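Ferritin light chain (Trichoplusia ni, PDB 1Z6O) stores iron in a soluble, non-toxic form as the light chain of a secreted 24-subunit cage, probably helping to nucleate the ferrihydrite core. Local coordinates at residues Ala59-Phe62 against Gln66-Arg69; Ser52-Leu57 against Lys114-Glu119; Lys74-Leu79 against Leu123-Lys128. One frame throughout, in Å; residues are numbered along the deposited sequence.

Contact 1 (Ala59-Phe62 against Gln66-Arg69); sequences AAYF and QTNR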
loop_
_atom_site.group_PDB
_atom_site.type_symbol
_atom_site.label_atom_id
_atom_site.label_comp_id
_atom_site.label_asym_id
_atom_site.label_seq_id
_atom_site.Cartn_x
_atom_site.Cartn_y
_atom_site.Cartn_z
ATOM N N ALA A 59 -35.536 20.516 -27.811
ATOM C CA ALA A 59 -35.241 19.464 -26.836
ATOM C C ALA A 59 -36.500 19.165 -26.013
ATOM O O ALA A 59 -36.800 18.004 -25.716
ATOM C CB ALA A 59 -34.101 19.892 -25.907
ATOM N N ALA A 60 -37.230 20.216 -25.645
ATOM C CA ALA A 60 -38.462 20.053 -24.868
ATOM C C ALA A 60 -39.506 19.306 -25.695
ATOM O O ALA A 60 -40.120 18.351 -25.221
ATOM C CB ALA A 60 -39.019 21.438 -24.447
ATOM N N TYR A 61 -39.704 19.732 -26.939
ATOM C CA TYR A 61 -40.693 19.077 -27.788
ATOM C C TYR A 61 -40.443 17.570 -27.916
ATOM O O TYR A 61 -41.379 16.775 -27.832
ATOM C CB TYR A 61 -40.711 19.700 -29.184
ATOM C CG TYR A 61 -41.756 19.079 -30.082
ATOM C CD1 TYR A 61 -43.115 19.320 -29.870
ATOM C CD2 TYR A 61 -41.392 18.225 -31.128
ATOM C CE1 TYR A 61 -44.090 18.728 -30.674
ATOM C CE2 TYR A 61 -42.363 17.625 -31.942
ATOM C CZ TYR A 61 -43.705 17.885 -31.705
ATOM O OH TYR A 61 -44.664 17.310 -32.494
ATOM N N PHE A 62 -39.192 17.172 -28.124
ATOM C CA PHE A 62 -38.901 15.749 -28.255
ATOM C C PHE A 62 -38.955 14.982 -26.949
ATOM O O PHE A 62 -38.804 13.761 -26.931
ATOM C CB PHE A 62 -37.558 15.540 -28.967
ATOM C CG PHE A 62 -37.670 15.724 -30.455
ATOM C CD1 PHE A 62 -37.241 16.897 -31.065
ATOM C CD2 PHE A 62 -38.322 14.764 -31.227
ATOM C CE1 PHE A 62 -37.470 17.119 -32.432
ATOM C CE2 PHE A 62 -38.557 14.972 -32.587
ATOM C CZ PHE A 62 -38.132 16.153 -33.190
ATOM N N GLN A 66 -45.774 12.072 -26.172
ATOM C CA GLN A 66 -46.151 11.498 -27.466
ATOM C C GLN A 66 -44.937 11.252 -28.353
ATOM O O GLN A 66 -44.834 10.207 -28.990
ATOM C CB GLN A 66 -47.119 12.419 -28.218
ATOM C CG GLN A 66 -48.404 12.694 -27.482
ATOM C CD GLN A 66 -49.347 13.592 -28.279
ATOM O OE1 GLN A 66 -48.924 14.297 -29.198
ATOM N NE2 GLN A 66 -50.622 13.582 -27.914
ATOM N N THR A 67 -44.024 12.220 -28.415
ATOM C CA THR A 67 -42.818 12.055 -29.232
ATOM C C THR A 67 -41.870 11.134 -28.494
ATOM O O THR A 67 -41.409 10.130 -29.044
ATOM C CB THR A 67 -42.152 13.411 -29.488
ATOM O OG1 THR A 67 -41.940 14.082 -28.234
ATOM C CG2 THR A 67 -43.063 14.266 -30.373
ATOM N N ASN A 68 -41.578 11.492 -27.246
ATOM C CA ASN A 68 -40.743 10.692 -26.363
ATOM C C ASN A 68 -39.489 10.129 -27.042
ATOM O O ASN A 68 -39.254 8.918 -27.014
ATOM C CB ASN A 68 -41.601 9.542 -25.785
ATOM C CG ASN A 68 -41.009 8.938 -24.522
ATOM O OD1 ASN A 68 -40.760 9.640 -23.546
ATOM N ND2 ASN A 68 -40.791 7.627 -24.532
ATOM N N ARG A 69 -38.693 11.008 -27.649
ATOM C CA ARG A 69 -37.447 10.598 -28.311
ATOM C C ARG A 69 -36.291 11.132 -27.472
ATOM O O ARG A 69 -35.796 12.237 -27.725
ATOM C CB ARG A 69 -37.364 11.204 -29.711
ATOM C CG ARG A 69 -38.496 10.824 -30.657
ATOM C CD ARG A 69 -38.436 9.348 -31.062
ATOM N NE ARG A 69 -39.296 9.086 -32.217
ATOM C CZ ARG A 69 -39.677 7.869 -32.606
ATOM N NH1 ARG A 69 -39.273 6.799 -31.938
ATOM N NH2 ARG A 69 -40.496 7.725 -33.641
HETATM O O HOH W 1 -46.378 15.984 -29.991
#

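Contact 2 (Ser52-Leu57 against Lys114-Glu119); sequences SYDYLL and KNYTAE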
loop_
_atom_site.group_PDB
_atom_site.type_symbol
_atom_site.label_atom_id
_atom_site.label_comp_id
_atom_site.label_asym_id
_atom_site.label_seq_id
_atom_site.Cartn_x
_atom_site.Cartn_y
_atom_site.Cartn_z
ATOM N N SER A 52 -29.638 29.167 -28.892
ATOM C CA SER A 52 -29.612 28.308 -27.707
ATOM C C SER A 52 -31.037 28.055 -27.230
ATOM O O SER A 52 -31.384 26.927 -26.874
ATOM C CB SER A 52 -28.765 28.899 -26.556
ATOM O OG SER A 52 -29.372 30.028 -25.950
ATOM N N TYR A 53 -31.869 29.091 -27.229
ATOM C CA TYR A 53 -33.252 28.913 -26.798
ATOM C C TYR A 53 -34.106 28.180 -27.845
ATOM O O TYR A 53 -35.019 27.445 -27.478
ATOM C CB TYR A 53 -33.858 30.269 -26.369
ATOM C CG TYR A 53 -33.489 30.591 -24.928
ATOM C CD1 TYR A 53 -32.589 31.620 -24.608
ATOM C CD2 TYR A 53 -34.015 29.830 -23.883
ATOM C CE1 TYR A 53 -32.230 31.877 -23.272
ATOM C CE2 TYR A 53 -33.661 30.074 -22.558
ATOM C CZ TYR A 53 -32.777 31.094 -22.258
ATOM O OH TYR A 53 -32.473 31.325 -20.937
ATOM N N ASP A 54 -33.812 28.341 -29.138
ATOM C CA ASP A 54 -34.553 27.581 -30.163
ATOM C C ASP A 54 -34.275 26.080 -29.942
ATOM O O ASP A 54 -35.182 25.248 -29.968
ATOM C CB ASP A 54 -34.082 27.914 -31.594
ATOM C CG ASP A 54 -34.509 29.296 -32.060
ATOM O OD1 ASP A 54 -35.536 29.799 -31.567
ATOM O OD2 ASP A 54 -33.823 29.870 -32.937
ATOM N N TYR A 55 -33.006 25.734 -29.752
ATOM C CA TYR A 55 -32.629 24.334 -29.538
ATOM C C TYR A 55 -33.247 23.799 -28.243
ATOM O O TYR A 55 -33.623 22.628 -28.156
ATOM C CB TYR A 55 -31.101 24.202 -29.470
ATOM C CG TYR A 55 -30.400 24.520 -30.783
ATOM C CD1 TYR A 55 -29.137 25.098 -30.788
ATOM C CD2 TYR A 55 -30.993 24.210 -32.014
ATOM C CE1 TYR A 55 -28.463 25.364 -31.988
ATOM C CE2 TYR A 55 -30.325 24.471 -33.228
ATOM C CZ TYR A 55 -29.058 25.046 -33.195
ATOM O OH TYR A 55 -28.366 25.298 -34.364
ATOM N N LEU A 56 -33.329 24.651 -27.228
ATOM C CA LEU A 56 -33.918 24.229 -25.963
ATOM C C LEU A 56 -35.386 23.845 -26.177
ATOM O O LEU A 56 -35.864 22.856 -25.616
ATOM C CB LEU A 56 -33.806 25.358 -24.924
ATOM C CG LEU A 56 -34.389 24.996 -23.551
ATOM C CD1 LEU A 56 -33.586 23.839 -22.971
ATOM C CD2 LEU A 56 -34.316 26.192 -22.611
ATOM N N LEU A 57 -36.106 24.615 -26.991
ATOM C CA LEU A 57 -37.513 24.306 -27.261
ATOM C C LEU A 57 -37.636 23.002 -28.055
ATOM O O LEU A 57 -38.577 22.242 -27.845
ATOM C CB LEU A 57 -38.195 25.463 -28.007
ATOM C CG LEU A 57 -38.310 26.759 -27.175
ATOM C CD1 LEU A 57 -38.900 27.868 -28.042
ATOM C CD2 LEU A 57 -39.181 26.524 -25.942
ATOM N N LYS A 114 -36.540 33.344 -41.431
ATOM C CA LYS A 114 -37.299 32.104 -41.320
ATOM C C LYS A 114 -37.462 31.724 -39.853
ATOM O O LYS A 114 -36.494 31.335 -39.196
ATOM C CB LYS A 114 -36.586 30.983 -42.078
ATOM N N ASN A 115 -38.683 31.845 -39.342
ATOM C CA ASN A 115 -38.962 31.508 -37.949
ATOM C C ASN A 115 -38.585 30.061 -37.643
ATOM O O ASN A 115 -38.741 29.173 -38.480
ATOM C CB ASN A 115 -40.447 31.714 -37.629
ATOM C CG ASN A 115 -40.870 33.168 -37.715
ATOM O OD1 ASN A 115 -40.274 34.041 -37.080
ATOM N ND2 ASN A 115 -41.912 33.436 -38.497
ATOM N N TYR A 116 -38.087 29.833 -36.436
ATOM C CA TYR A 116 -37.702 28.494 -36.009
ATOM C C TYR A 116 -38.912 27.876 -35.315
ATOM O O TYR A 116 -39.411 28.432 -34.346
ATOM C CB TYR A 116 -36.532 28.581 -35.017
ATOM C CG TYR A 116 -35.977 27.240 -34.576
ATOM C CD1 TYR A 116 -34.784 26.753 -35.112
ATOM C CD2 TYR A 116 -36.632 26.471 -33.604
ATOM C CE1 TYR A 116 -34.239 25.530 -34.689
ATOM C CE2 TYR A 116 -36.101 25.240 -33.172
ATOM C CZ TYR A 116 -34.901 24.783 -33.719
ATOM O OH TYR A 116 -34.342 23.599 -33.281
ATOM N N THR A 117 -39.401 26.746 -35.809
ATOM C CA THR A 117 -40.539 26.093 -35.161
ATOM C C THR A 117 -40.014 24.823 -34.507
ATOM O O THR A 117 -39.272 24.061 -35.124
ATOM C CB THR A 117 -41.654 25.724 -36.160
ATOM O OG1 THR A 117 -41.230 24.631 -36.973
ATOM C CG2 THR A 117 -41.976 26.905 -37.055
ATOM N N ALA A 118 -40.399 24.595 -33.258
ATOM C CA ALA A 118 -39.931 23.429 -32.515
ATOM C C ALA A 118 -40.732 22.155 -32.767
ATOM O O ALA A 118 -40.205 21.054 -32.599
ATOM C CB ALA A 118 -39.919 23.747 -31.017
ATOM N N GLU A 119 -41.997 22.292 -33.168
ATOM C CA GLU A 119 -42.836 21.110 -33.414
ATOM C C GLU A 119 -42.559 20.550 -34.808
ATOM O O GLU A 119 -43.118 21.025 -35.791
ATOM C CB GLU A 119 -44.328 21.469 -33.291
ATOM C CG GLU A 119 -44.708 22.153 -31.978
ATOM C CD GLU A 119 -44.527 23.672 -32.000
ATOM O OE1 GLU A 119 -43.959 24.211 -32.976
ATOM O OE2 GLU A 119 -44.951 24.336 -31.029
#

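Contact 3 (Lys74-Leu79 against Leu123-Lys128); sequences KLFKKL and LEALAK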
loop_
_atom_site.group_PDB
_atom_site.type_symbol
_atom_site.label_atom_id
_atom_site.label_comp_id
_atom_site.label_asym_id
_atom_site.label_seq_id
_atom_site.Cartn_x
_atom_site.Cartn_y
_atom_site.Cartn_z
ATOM N N LYS A 74 -31.779 14.734 -26.381
ATOM C CA LYS A 74 -30.407 14.888 -25.901
ATOM C C LYS A 74 -29.549 15.636 -26.935
ATOM O O LYS A 74 -28.688 16.449 -26.578
ATOM C CB LYS A 74 -29.802 13.505 -25.640
ATOM C CG LYS A 74 -28.412 13.521 -25.039
ATOM C CD LYS A 74 -27.915 12.089 -24.818
ATOM C CE LYS A 74 -26.570 12.073 -24.110
ATOM N NZ LYS A 74 -26.039 10.688 -23.969
ATOM N N LEU A 75 -29.777 15.348 -28.213
ATOM C CA LEU A 75 -29.035 16.007 -29.288
ATOM C C LEU A 75 -29.289 17.517 -29.228
ATOM O O LEU A 75 -28.351 18.323 -29.273
ATOM C CB LEU A 75 -29.479 15.449 -30.655
ATOM C CG LEU A 75 -28.810 16.010 -31.926
ATOM C CD1 LEU A 75 -29.012 15.047 -33.098
ATOM C CD2 LEU A 75 -29.412 17.363 -32.274
ATOM N N PHE A 76 -30.556 17.904 -29.117
ATOM C CA PHE A 76 -30.882 19.327 -29.062
ATOM C C PHE A 76 -30.466 19.999 -27.768
ATOM O O PHE A 76 -30.101 21.171 -27.765
ATOM C CB PHE A 76 -32.373 19.546 -29.311
ATOM C CG PHE A 76 -32.734 19.492 -30.761
ATOM C CD1 PHE A 76 -33.372 18.376 -31.299
ATOM C CD2 PHE A 76 -32.389 20.548 -31.607
ATOM C CE1 PHE A 76 -33.661 18.310 -32.671
ATOM C CE2 PHE A 76 -32.673 20.497 -32.975
ATOM C CZ PHE A 76 -33.310 19.372 -33.507
ATOM N N LYS A 77 -30.511 19.261 -26.667
ATOM C CA LYS A 77 -30.106 19.829 -25.388
ATOM C C LYS A 77 -28.608 20.154 -25.439
ATOM O O LYS A 77 -28.151 21.181 -24.921
ATOM C CB LYS A 77 -30.418 18.828 -24.273
ATOM C CG LYS A 77 -29.900 19.224 -22.902
ATOM C CD LYS A 77 -30.479 20.535 -22.432
ATOM C CE LYS A 77 -30.040 20.800 -20.994
ATOM N NZ LYS A 77 -30.280 22.202 -20.613
ATOM N N LYS A 78 -27.835 19.279 -26.072
ATOM C CA LYS A 78 -26.399 19.515 -26.194
ATOM C C LYS A 78 -26.140 20.745 -27.081
ATOM O O LYS A 78 -25.287 21.577 -26.761
ATOM C CB LYS A 78 -25.710 18.283 -26.779
ATOM C CG LYS A 78 -24.210 18.458 -26.956
ATOM C CD LYS A 78 -23.542 17.153 -27.368
ATOM C CE LYS A 78 -22.038 17.335 -27.524
ATOM N NZ LYS A 78 -21.361 16.070 -27.928
ATOM N N LEU A 79 -26.855 20.855 -28.197
ATOM C CA LEU A 79 -26.709 22.026 -29.072
ATOM C C LEU A 79 -27.079 23.304 -28.307
ATOM O O LEU A 79 -26.442 24.347 -28.475
ATOM C CB LEU A 79 -27.620 21.907 -30.300
ATOM C CG LEU A 79 -27.231 20.853 -31.347
ATOM C CD1 LEU A 79 -28.236 20.897 -32.498
ATOM C CD2 LEU A 79 -25.815 21.126 -31.865
ATOM N N LEU A 123 -37.118 13.988 -39.298
ATOM C CA LEU A 123 -36.320 14.460 -40.434
ATOM C C LEU A 123 -36.339 15.990 -40.517
ATOM O O LEU A 123 -35.301 16.618 -40.732
ATOM C CB LEU A 123 -36.826 13.854 -41.751
ATOM C CG LEU A 123 -36.114 14.362 -43.019
ATOM C CD1 LEU A 123 -34.611 14.080 -42.940
ATOM C CD2 LEU A 123 -36.714 13.677 -44.248
ATOM N N GLU A 124 -37.513 16.591 -40.356
ATOM C CA GLU A 124 -37.618 18.055 -40.394
ATOM C C GLU A 124 -36.738 18.706 -39.330
ATOM O O GLU A 124 -36.091 19.724 -39.588
ATOM C CB GLU A 124 -39.039 18.541 -40.090
ATOM C CG GLU A 124 -40.082 18.363 -41.144
ATOM C CD GLU A 124 -41.435 18.909 -40.673
ATOM O OE1 GLU A 124 -41.910 18.502 -39.579
ATOM O OE2 GLU A 124 -42.019 19.750 -41.393
ATOM N N ALA A 125 -36.765 18.152 -38.121
ATOM C CA ALA A 125 -35.983 18.717 -37.016
ATOM C C ALA A 125 -34.483 18.653 -37.298
ATOM O O ALA A 125 -33.761 19.613 -37.037
ATOM C CB ALA A 125 -36.310 17.982 -35.695
ATOM N N LEU A 126 -34.008 17.521 -37.813
ATOM C CA LEU A 126 -32.586 17.391 -38.131
ATOM C C LEU A 126 -32.205 18.327 -39.277
ATOM O O LEU A 126 -31.112 18.897 -39.280
ATOM C CB LEU A 126 -32.246 15.952 -38.526
ATOM C CG LEU A 126 -32.348 14.878 -37.436
ATOM C CD1 LEU A 126 -32.186 13.507 -38.082
ATOM C CD2 LEU A 126 -31.295 15.083 -36.390
ATOM N N ALA A 127 -33.098 18.472 -40.255
ATOM C CA ALA A 127 -32.839 19.357 -41.394
ATOM C C ALA A 127 -32.685 20.795 -40.914
ATOM O O ALA A 127 -31.811 21.527 -41.382
ATOM C CB ALA A 127 -33.993 19.277 -42.409
ATOM N N LYS A 128 -33.548 21.211 -39.992
ATOM C CA LYS A 128 -33.477 22.569 -39.464
ATOM C C LYS A 128 -32.209 22.730 -38.628
ATOM O O LYS A 128 -31.572 23.777 -38.667
ATOM C CB LYS A 128 -34.704 22.879 -38.593
ATOM C CG LYS A 128 -34.877 24.371 -38.265
ATOM C CD LYS A 128 -35.216 25.153 -39.542
ATOM C CE LYS A 128 -35.858 26.515 -39.274
ATOM N NZ LYS A 128 -34.928 27.530 -38.697
#

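Contact 1 (Ala59-Phe62 against Gln66-Arg69)
Thr67 and Arg69 reach back across the loop between helix 37-61 and helix 70-96 and bond to the last two carbonyls of the segment Ala59-Phe62. Two hydrogen bonds do this. The hydroxyl OG1 of Thr67 donates to Tyr61 O at 2.8 Å, arriving in the carbonyl plane on a lone pair, and the backbone N of Arg69 donates to Phe62 O, also at 2.8 Å, with an N-H...O angle of 151°. A longer polar path runs through a water that donates to Gln66 OE1 and has a weak link to Tyr61 OH.

The apolar contacts are lighter. A chi1 of 53° aims OG1 of Thr67 at the carbonyl and leaves the methyl CG2, anti to the carbonyl carbon of its own residue, beside the Tyr61 ring, 3.8 Å from CE2. Arg69 CG comes within 4.0 Å of Phe62 CD2; the guanidinium then leads away to a salt bridge with Glu122. A valine in place of Thr67 would probably leave Tyr61 O without its hydroxyl donor and weaken the hold on the helix end.

Where helix 37-61 runs out, the carbonyls of Tyr61 and Phe62 take these donors from the loop: a side-chain hydroxyl and the N-cap residue of helix 70-96, tying the end of one helix to the start of the next.

Contact 2 (Ser52-Leu57 against Lys114-Glu119)
In the ferritin four-helix bundle a long crossover connection joins the second helix to the third, and here its last part, Lys114-Glu119, runs over helix 37-61 before helix 122-148 begins. Tyr116 makes most of the contact. Its ring lies against Asp54, whose CB sits over the ring face in a CH-pi contact, 3.5 Å from the centroid and 8° off the normal. The ring also touches the helix backbone, CE2 of Tyr116 packing 3.3 Å from Asp54 O without a hydrogen bond. The carboxylate of Asp54 continues over the root of the tyrosine, stacked with its plane only 4° from that of the ring, and CG of Asp54 is 3.6 Å from CG of Tyr116. The acid has its charged partner elsewhere: OD2 forms a salt bridge to Arg51 on the same helix.

Because CG of Tyr116 is anti to the backbone N (chi1 -176°), the ring extends from the connection toward the helix and its hydroxyl reaches Ser58 OG, to which it is hydrogen-bonded. The same OH also meets the edge of the Tyr55 ring, 3.6 Å from CD2, the two side chains crossing at about a right angle. Further along, Ala118 packs on the helix: its CB is 3.9 Å from CB of Leu57 and 3.8 Å from Leu57 O.

Contact 3 (Lys74-Leu79 against Leu123-Lys128)
Phe76 pushes the far end of its ring against Ala125 on helix 122-148. CZ and CE1 both lie 4.0 Å from the methyl CB of Ala125, and CZ is also 3.6 Å from the carbonyl oxygen of Ala125. That oxygen lies in the plane of the ring, at its edge, so it faces the slightly positive ring hydrogens and not the pi cloud; it is a packing contact, with no hydrogen bond between the two segments. The first torsion of Phe76, with CG anti to the carbonyl carbon (chi1 -80°), carries the ring across the gap between the two segments, whose nearest CA atoms, of Phe76 and Leu126, are 9.4 Å apart. One face of the same ring is covered by CD2 of its neighbour Leu75, 4.1 Å above the plane and over its centre.

The other methyl of Leu75, CD1, meets CD2 of Leu126 at 4.0 Å. These two leucines come at each other at about a right angle and touch through single methyls, a lighter contact than that of the phenylalanine.

All four touching residues are buried inside the four-helix bundle. Tyr55, Ser58 and Ala59 of helix 37-61 pack on Phe76, while His181 of helix 157-190 meets both Leu75 and Leu126, so the pair of contacts lies between these two helices, where helix 70-96 and helix 122-148 face each other.

Contact 3 lies in the bundle core and is packing without hydrogen bonds, hydrocarbon apart from one backbone carbonyl at a ring edge; contact 2 is also largely buried but includes a carboxylate stacked on a ring, and contact 1, only partly buried, relies on hydrogen bonds. Contacts 1 and 2 share helix 37-61, one closing its C-terminal turn and the other receiving the long connection, and Tyr61 CD2 touches Ala118 O at 3.4 Å. Phe76 of contact 3 joins both: its CE2 lies 3.5 Å from Tyr116 OH, and its CE1 4.0 Å from Phe62 CE1. Hydrogen bonds across a contact are confined to contact 1, at the end of the bundle; contacts 2 and 3, nearer the chain centre, are held by packing.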